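Long-range contact in mannonate dehydratase (Streptococcus suis, PDB 3BDK), which probably catalyses the dehydration of D-mannonate to 2-dehydro-3-deoxy-D-gluconate, a manganese- or iron-dependent step in the interconversion of pentoses and glucuronate: residues P56-E68 against N105-I118. Sequence-based numbering, arbitrary orientation.
Sequences PVGQAWPLENILE and NYKTSIRNVGAAGI
Trp-61 meets helix 99-114 at Ser-109, and its side chain is worth following outward. CB sits 3.2 Å from Ser-109 OG, with Ser-109 CB just behind. CG is the next to touch the hydroxyl, 3.4 Å from Ser-109 OG, and CD1 follows at 3.7 Å from the same oxygen, which approaches the ring obliquely. Past CD1 the indole leaves the helix: with CG beside the backbone N and anti to the carbonyl carbon (chi1 -83°), the ring runs inward to Ala-51, Val-55 and Ile-83, and the outer atoms of its six-membered ring make no close contact with 105-118. Ser-109 OG receives a weak hydrogen bond from Trp-61 N. Ser-109 OG also donates to Asn-105 O, one turn back, at 3.3 Å. The hydroxyl stands 17° off the plane of that carbonyl. Asn-105 O also takes a CA-H...O contact from Ala-60.

This is the outer layer of a xylose isomerase-like TIM barrel. Residues 56-62 belong to the connection from strand 47-50 to helix 63-74, and they run along helix 99-114 in its own direction before Pro-62 takes the N-cap position of helix 63-74. Ile-83, on barrel strand 79-84, which lies between the two helices in sequence, also touches Val-113 and Ile-118.

At the start of this run Asn-105 packs on the backbone: CB lies 3.0 Å from Gly-58 O, while its amide lies alongside Ala-60, ND2 approaching the methyl. Farther along, Asn-112 ND2 donates a nearly straight hydrogen bond (169°) to Trp-61 O, although its modelled length is doubtfully short. Leu-63 then lays CD2 over the helix end, 3.5 Å from Ala-115 O and close to Asn-112 O. Past it, Ile-66 and Ile-118 slide by each other in opposite directions, their CD1 methyls 3.6 Å apart.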
ATOM      1  N   PRO A  56      -6.474 -35.505  -3.397  1.00 71.74           N
ATOM      2  CA  PRO A  56      -5.485 -35.658  -4.493  1.00 72.10           C
ATOM      3  C   PRO A  56      -5.603 -34.741  -5.722  1.00 72.28           C
ATOM      4  O   PRO A  56      -4.581 -34.175  -6.136  1.00 72.48           O
ATOM      5  CB  PRO A  56      -5.606 -37.137  -4.873  1.00 72.07           C
ATOM      6  CG  PRO A  56      -5.938 -37.788  -3.568  1.00 72.13           C
ATOM      7  CD  PRO A  56      -6.909 -36.825  -2.897  1.00 71.78           C
ATOM      8  N   VAL A  57      -6.799 -34.620  -6.309  1.00 72.16           N
ATOM      9  CA  VAL A  57      -7.044 -33.667  -7.411  1.00 72.14           C
ATOM     10  C   VAL A  57      -8.418 -33.855  -8.039  1.00 72.23           C
ATOM     11  O   VAL A  57      -9.266 -32.954  -7.994  1.00 72.19           O
ATOM     12  CB  VAL A  57      -5.925 -33.692  -8.515  1.00 72.18           C
ATOM     13  CG1 VAL A  57      -5.918 -35.021  -9.289  1.00 72.24           C
ATOM     14  CG2 VAL A  57      -6.056 -32.497  -9.459  1.00 71.75           C
ATOM     15  N   GLY A  58      -8.624 -35.030  -8.629  1.00 72.21           N
ATOM     16  CA  GLY A  58      -9.885 -35.365  -9.270  1.00 72.29           C
ATOM     17  C   GLY A  58     -10.990 -35.677  -8.278  1.00 72.35           C
ATOM     18  O   GLY A  58     -12.148 -35.305  -8.500  1.00 72.67           O
ATOM     19  N   GLN A  59     -10.619 -36.346  -7.183  1.00 72.01           N
ATOM     20  CA  GLN A  59     -11.565 -36.843  -6.178  1.00 71.68           C
ATOM     21  C   GLN A  59     -12.365 -35.742  -5.486  1.00 71.24           C
ATOM     22  O   GLN A  59     -11.950 -34.589  -5.461  1.00 71.22           O
ATOM     23  CB  GLN A  59     -10.835 -37.726  -5.166  1.00 71.76           C
ATOM     24  CG  GLN A  59     -10.523 -39.132  -5.698  1.00 72.69           C
ATOM     25  CD  GLN A  59      -9.139 -39.650  -5.283  1.00 73.40           C
ATOM     26  OE1 GLN A  59      -8.694 -39.450  -4.149  1.00 73.52           O
ATOM     27  NE2 GLN A  59      -8.459 -40.322  -6.207  1.00 72.87           N
ATOM     28  N   ALA A  60     -13.519 -36.116  -4.941  1.00 70.90           N
ATOM     29  CA  ALA A  60     -14.507 -35.173  -4.417  1.00 70.78           C
ATOM     30  C   ALA A  60     -14.031 -34.369  -3.211  1.00 70.70           C
ATOM     31  O   ALA A  60     -13.214 -34.838  -2.428  1.00 70.85           O
ATOM     32  CB  ALA A  60     -15.792 -35.906  -4.080  1.00 70.72           C
ATOM     33  N   TRP A  61     -14.558 -33.156  -3.070  1.00 70.63           N
ATOM     34  CA  TRP A  61     -14.218 -32.277  -1.948  1.00 70.49           C
ATOM     35  C   TRP A  61     -15.274 -32.383  -0.836  1.00 70.41           C
ATOM     36  O   TRP A  61     -16.396 -31.905  -1.005  1.00 70.28           O
ATOM     37  CB  TRP A  61     -14.081 -30.825  -2.432  1.00 70.38           C
ATOM     38  CG  TRP A  61     -12.733 -30.472  -3.040  1.00 70.15           C
ATOM     39  CD1 TRP A  61     -11.877 -31.309  -3.711  1.00 70.06           C
ATOM     40  CD2 TRP A  61     -12.113 -29.179  -3.050  1.00 69.96           C
ATOM     41  NE1 TRP A  61     -10.755 -30.621  -4.118  1.00 69.68           N
ATOM     42  CE2 TRP A  61     -10.873 -29.312  -3.727  1.00 70.05           C
ATOM     43  CE3 TRP A  61     -12.477 -27.920  -2.546  1.00 69.60           C
ATOM     44  CZ2 TRP A  61      -9.998 -28.235  -3.911  1.00 70.04           C
ATOM     45  CZ3 TRP A  61     -11.605 -26.847  -2.729  1.00 69.84           C
ATOM     46  CH2 TRP A  61     -10.380 -27.013  -3.407  1.00 70.03           C
ATOM     47  N   PRO A  62     -14.912 -33.017   0.302  1.00 70.44           N
ATOM     48  CA  PRO A  62     -15.839 -33.234   1.417  1.00 70.42           C
ATOM     49  C   PRO A  62     -16.124 -31.948   2.174  1.00 70.57           C
ATOM     50  O   PRO A  62     -15.224 -31.122   2.339  1.00 70.86           O
ATOM     51  CB  PRO A  62     -15.071 -34.201   2.334  1.00 70.43           C
ATOM     52  CG  PRO A  62     -13.870 -34.658   1.558  1.00 70.13           C
ATOM     53  CD  PRO A  62     -13.574 -33.564   0.599  1.00 70.45           C
ATOM     54  N   LEU A  63     -17.357 -31.788   2.646  1.00 70.69           N
ATOM     55  CA  LEU A  63     -17.727 -30.631   3.466  1.00 70.98           C
ATOM     56  C   LEU A  63     -16.829 -30.485   4.715  1.00 71.21           C
ATOM     57  O   LEU A  63     -16.411 -29.376   5.057  1.00 71.22           O
ATOM     58  CB  LEU A  63     -19.201 -30.700   3.873  1.00 70.76           C
ATOM     59  CG  LEU A  63     -20.070 -29.450   3.688  1.00 70.81           C
ATOM     60  CD1 LEU A  63     -21.261 -29.480   4.641  1.00 71.35           C
ATOM     61  CD2 LEU A  63     -19.303 -28.158   3.862  1.00 70.31           C
ATOM     62  N   GLU A  64     -16.530 -31.613   5.364  1.00 71.34           N
ATOM     63  CA  GLU A  64     -15.598 -31.689   6.510  1.00 71.59           C
ATOM     64  C   GLU A  64     -14.279 -30.915   6.312  1.00 71.18           C
ATOM     65  O   GLU A  64     -13.716 -30.370   7.269  1.00 71.20           O
ATOM     66  CB  GLU A  64     -15.291 -33.169   6.849  1.00 71.93           C
ATOM     67  CG  GLU A  64     -16.218 -33.844   7.883  1.00 72.97           C
ATOM     68  CD  GLU A  64     -17.670 -33.358   7.821  1.00 74.47           C
ATOM     69  OE1 GLU A  64     -17.916 -32.178   8.174  1.00 74.47           O
ATOM     70  OE2 GLU A  64     -18.564 -34.155   7.436  1.00 74.33           O
ATOM     71  N   ASN A  65     -13.805 -30.873   5.070  1.00 70.42           N
ATOM     72  CA  ASN A  65     -12.532 -30.255   4.750  1.00 69.79           C
ATOM     73  C   ASN A  65     -12.630 -28.758   4.499  1.00 69.50           C
ATOM     74  O   ASN A  65     -11.729 -27.995   4.859  1.00 69.21           O
ATOM     75  CB  ASN A  65     -11.928 -30.937   3.529  1.00 69.78           C
ATOM     76  CG  ASN A  65     -11.213 -32.212   3.874  1.00 69.48           C
ATOM     77  OD1 ASN A  65     -11.807 -33.165   4.389  1.00 69.16           O
ATOM     78  ND2 ASN A  65      -9.924 -32.247   3.584  1.00 69.32           N
ATOM     79  N   ILE A  66     -13.719 -28.342   3.865  1.00 69.23           N
ATOM     80  CA  ILE A  66     -13.903 -26.940   3.536  1.00 69.03           C
ATOM     81  C   ILE A  66     -14.445 -26.199   4.760  1.00 69.14           C
ATOM     82  O   ILE A  66     -14.112 -25.033   4.986  1.00 69.08           O
ATOM     83  CB  ILE A  66     -14.767 -26.738   2.244  1.00 68.96           C
ATOM     84  CG1 ILE A  66     -16.231 -26.442   2.561  1.00 68.70           C
ATOM     85  CG2 ILE A  66     -14.634 -27.929   1.278  1.00 68.88           C
ATOM     86  CD1 ILE A  66     -16.564 -24.999   2.459  1.00 68.05           C
ATOM     87  N   LEU A  67     -15.262 -26.890   5.554  1.00 69.31           N
ATOM     88  CA  LEU A  67     -15.741 -26.357   6.822  1.00 69.37           C
ATOM     89  C   LEU A  67     -14.579 -26.114   7.782  1.00 69.59           C
ATOM     90  O   LEU A  67     -14.483 -25.032   8.365  1.00 69.69           O
ATOM     91  CB  LEU A  67     -16.751 -27.303   7.466  1.00 69.21           C
ATOM     92  CG  LEU A  67     -18.176 -27.331   6.915  1.00 69.79           C
ATOM     93  CD1 LEU A  67     -18.953 -28.519   7.505  1.00 69.84           C
ATOM     94  CD2 LEU A  67     -18.919 -26.007   7.140  1.00 69.59           C
ATOM     95  N   GLU A  68     -13.693 -27.101   7.930  1.00 69.56           N
ATOM     96  CA  GLU A  68     -12.598 -27.000   8.894  1.00 70.14           C
ATOM     97  C   GLU A  68     -11.617 -25.851   8.587  1.00 70.40           C
ATOM     98  O   GLU A  68     -10.853 -25.421   9.466  1.00 70.79           O
ATOM     99  CB  GLU A  68     -11.871 -28.341   9.073  1.00 69.96           C
ATOM    100  CG  GLU A  68     -10.591 -28.511   8.269  1.00 70.32           C
ATOM    101  CD  GLU A  68      -9.670 -29.578   8.845  1.00 71.00           C
ATOM    102  OE1 GLU A  68     -10.163 -30.676   9.196  1.00 72.07           O
ATOM    103  OE2 GLU A  68      -8.444 -29.326   8.937  1.00 72.40           O
ATOM    104  N   ASN A 105     -17.021 -36.135  -9.307  1.00 51.72           N
ATOM    105  CA  ASN A 105     -16.324 -35.682  -8.124  1.00 52.36           C
ATOM    106  C   ASN A 105     -16.213 -34.173  -8.034  1.00 52.61           C
ATOM    107  O   ASN A 105     -16.239 -33.616  -6.936  1.00 52.65           O
ATOM    108  CB  ASN A 105     -14.956 -36.353  -8.049  1.00 52.26           C
ATOM    109  CG  ASN A 105     -15.057 -37.806  -7.617  1.00 52.59           C
ATOM    110  OD1 ASN A 105     -14.262 -38.645  -8.039  1.00 53.37           O
ATOM    111  ND2 ASN A 105     -16.052 -38.112  -6.770  1.00 52.00           N
ATOM    112  N   TYR A 106     -16.111 -33.531  -9.204  1.00 53.29           N
ATOM    113  CA  TYR A 106     -16.104 -32.071  -9.339  1.00 53.64           C
ATOM    114  C   TYR A 106     -17.509 -31.482  -9.102  1.00 54.00           C
ATOM    115  O   TYR A 106     -17.629 -30.402  -8.521  1.00 54.02           O
ATOM    116  CB  TYR A 106     -15.548 -31.658 -10.716  1.00 53.70           C
ATOM    117  CG  TYR A 106     -14.928 -30.271 -10.756  1.00 53.67           C
ATOM    118  CD1 TYR A 106     -15.722 -29.137 -10.912  1.00 53.31           C
ATOM    119  CD2 TYR A 106     -13.548 -30.095 -10.639  1.00 54.37           C
ATOM    120  CE1 TYR A 106     -15.169 -27.865 -10.940  1.00 53.42           C
ATOM    121  CE2 TYR A 106     -12.974 -28.807 -10.666  1.00 54.27           C
ATOM    122  CZ  TYR A 106     -13.799 -27.696 -10.813  1.00 53.98           C
ATOM    123  OH  TYR A 106     -13.276 -26.414 -10.846  1.00 53.49           O
ATOM    124  N   LYS A 107     -18.555 -32.201  -9.537  1.00 54.23           N
ATOM    125  CA  LYS A 107     -19.952 -31.825  -9.285  1.00 54.21           C
ATOM    126  C   LYS A 107     -20.200 -31.530  -7.794  1.00 54.67           C
ATOM    127  O   LYS A 107     -20.696 -30.460  -7.444  1.00 54.89           O
ATOM    128  CB  LYS A 107     -20.917 -32.931  -9.745  1.00 53.99           C
ATOM    129  CG  LYS A 107     -20.923 -33.268 -11.245  1.00 53.25           C
ATOM    130  CD  LYS A 107     -22.174 -32.758 -12.006  1.00 50.68           C
ATOM    131  CE  LYS A 107     -23.426 -33.644 -11.828  1.00 48.02           C
ATOM    132  NZ  LYS A 107     -23.297 -35.049 -12.300  1.00 43.15           N
ATOM    133  N   THR A 108     -19.851 -32.469  -6.919  1.00 54.84           N
ATOM    134  CA  THR A 108     -20.136 -32.296  -5.487  1.00 55.45           C
ATOM    135  C   THR A 108     -19.302 -31.196  -4.812  1.00 55.52           C
ATOM    136  O   THR A 108     -19.791 -30.490  -3.919  1.00 55.15           O
ATOM    137  CB  THR A 108     -20.020 -33.614  -4.687  1.00 55.48           C
ATOM    138  OG1 THR A 108     -18.917 -34.386  -5.176  1.00 55.65           O
ATOM    139  CG2 THR A 108     -21.314 -34.424  -4.802  1.00 56.28           C
ATOM    140  N   SER A 109     -18.050 -31.053  -5.239  1.00 55.72           N
ATOM    141  CA  SER A 109     -17.230 -29.922  -4.813  1.00 55.70           C
ATOM    142  C   SER A 109     -18.026 -28.632  -4.922  1.00 55.85           C
ATOM    143  O   SER A 109     -18.018 -27.814  -3.995  1.00 55.96           O
ATOM    144  CB  SER A 109     -15.967 -29.822  -5.644  1.00 55.31           C
ATOM    145  OG  SER A 109     -15.149 -30.947  -5.412  1.00 55.83           O
ATOM    146  N   ILE A 110     -18.739 -28.466  -6.034  1.00 55.84           N
ATOM    147  CA  ILE A 110     -19.510 -27.252  -6.242  1.00 56.00           C
ATOM    148  C   ILE A 110     -20.629 -27.188  -5.221  1.00 56.45           C
ATOM    149  O   ILE A 110     -20.960 -26.107  -4.746  1.00 56.72           O
ATOM    150  CB  ILE A 110     -20.148 -27.138  -7.655  1.00 55.77           C
ATOM    151  CG1 ILE A 110     -19.245 -27.706  -8.763  1.00 55.70           C
ATOM    152  CG2 ILE A 110     -20.571 -25.695  -7.926  1.00 55.25           C
ATOM    153  CD1 ILE A 110     -18.009 -26.898  -9.078  1.00 55.77           C
ATOM    154  N   ARG A 111     -21.218 -28.341  -4.902  1.00 56.65           N
ATOM    155  CA  ARG A 111     -22.361 -28.381  -3.982  1.00 57.06           C
ATOM    156  C   ARG A 111     -21.915 -28.200  -2.524  1.00 56.58           C
ATOM    157  O   ARG A 111     -22.413 -27.315  -1.830  1.00 56.21           O
ATOM    158  CB  ARG A 111     -23.202 -29.657  -4.179  1.00 57.28           C
ATOM    159  CG  ARG A 111     -24.310 -29.545  -5.260  1.00 57.87           C
ATOM    160  CD  ARG A 111     -25.138 -30.862  -5.400  1.00 57.58           C
ATOM    161  NE  ARG A 111     -24.300 -32.010  -5.766  1.00 57.07           N
ATOM    162  CZ  ARG A 111     -24.282 -32.583  -6.968  1.00 56.97           C
ATOM    163  NH1 ARG A 111     -23.466 -33.611  -7.191  1.00 56.79           N
ATOM    164  NH2 ARG A 111     -25.080 -32.141  -7.941  1.00 56.28           N
ATOM    165  N   ASN A 112     -20.965 -29.022  -2.083  1.00 56.34           N
ATOM    166  CA  ASN A 112     -20.301 -28.838  -0.795  1.00 56.34           C
ATOM    167  C   ASN A 112     -19.838 -27.390  -0.501  1.00 56.67           C
ATOM    168  O   ASN A 112     -19.973 -26.902   0.629  1.00 57.13           O
ATOM    169  CB  ASN A 112     -19.136 -29.826  -0.674  1.00 56.01           C
ATOM    170  CG  ASN A 112     -19.607 -31.232  -0.362  1.00 55.29           C
ATOM    171  OD1 ASN A 112     -20.768 -31.432  -0.018  1.00 55.54           O
ATOM    172  ND2 ASN A 112     -18.720 -32.207  -0.476  1.00 52.66           N
ATOM    173  N   VAL A 113     -19.313 -26.711  -1.525  1.00 56.75           N
ATOM    174  CA  VAL A 113     -18.858 -25.318  -1.422  1.00 56.41           C
ATOM    175  C   VAL A 113     -20.035 -24.331  -1.329  1.00 56.71           C
ATOM    176  O   VAL A 113     -19.987 -23.368  -0.553  1.00 56.93           O
ATOM    177  CB  VAL A 113     -17.877 -24.966  -2.582  1.00 56.36           C
ATOM    178  CG1 VAL A 113     -17.734 -23.459  -2.790  1.00 55.06           C
ATOM    179  CG2 VAL A 113     -16.514 -25.635  -2.346  1.00 56.12           C
ATOM    180  N   GLY A 114     -21.094 -24.576  -2.098  1.00 56.82           N
ATOM    181  CA  GLY A 114     -22.353 -23.832  -1.938  1.00 57.40           C
ATOM    182  C   GLY A 114     -22.962 -24.079  -0.561  1.00 57.70           C
ATOM    183  O   GLY A 114     -23.680 -23.222  -0.022  1.00 57.48           O
ATOM    184  N   ALA A 115     -22.650 -25.255  -0.000  1.00 57.63           N
ATOM    185  CA  ALA A 115     -23.039 -25.643   1.355  1.00 57.78           C
ATOM    186  C   ALA A 115     -22.081 -25.036   2.397  1.00 57.95           C
ATOM    187  O   ALA A 115     -21.734 -25.681   3.404  1.00 58.16           O
ATOM    188  CB  ALA A 115     -23.081 -27.169   1.478  1.00 57.44           C
ATOM    189  N   ALA A 116     -21.652 -23.796   2.142  1.00 57.53           N
ATOM    190  CA  ALA A 116     -20.728 -23.093   3.025  1.00 56.89           C
ATOM    191  C   ALA A 116     -20.780 -21.601   2.791  1.00 56.53           C
ATOM    192  O   ALA A 116     -19.996 -20.853   3.368  1.00 57.02           O
ATOM    193  CB  ALA A 116     -19.321 -23.605   2.838  1.00 56.74           C
ATOM    194  N   GLY A 117     -21.700 -21.160   1.944  1.00 56.24           N
ATOM    195  CA  GLY A 117     -21.924 -19.725   1.742  1.00 55.73           C
ATOM    196  C   GLY A 117     -20.922 -19.043   0.823  1.00 55.25           C
ATOM    197  O   GLY A 117     -21.234 -17.999   0.230  1.00 55.39           O
ATOM    198  N   ILE A 118     -19.726 -19.629   0.712  1.00 54.45           N
ATOM    199  CA  ILE A 118     -18.685 -19.191  -0.229  1.00 53.67           C
ATOM    200  C   ILE A 118     -19.190 -19.167  -1.676  1.00 52.94           C
ATOM    201  O   ILE A 118     -19.407 -20.235  -2.256  1.00 53.08           O
ATOM    202  CB  ILE A 118     -17.457 -20.119  -0.189  1.00 53.78           C
ATOM    203  CG1 ILE A 118     -17.006 -20.397   1.247  1.00 53.46           C
ATOM    204  CG2 ILE A 118     -16.327 -19.510  -1.014  1.00 54.95           C
ATOM    205  CD1 ILE A 118     -16.031 -21.563   1.388  1.00 53.28           C
TER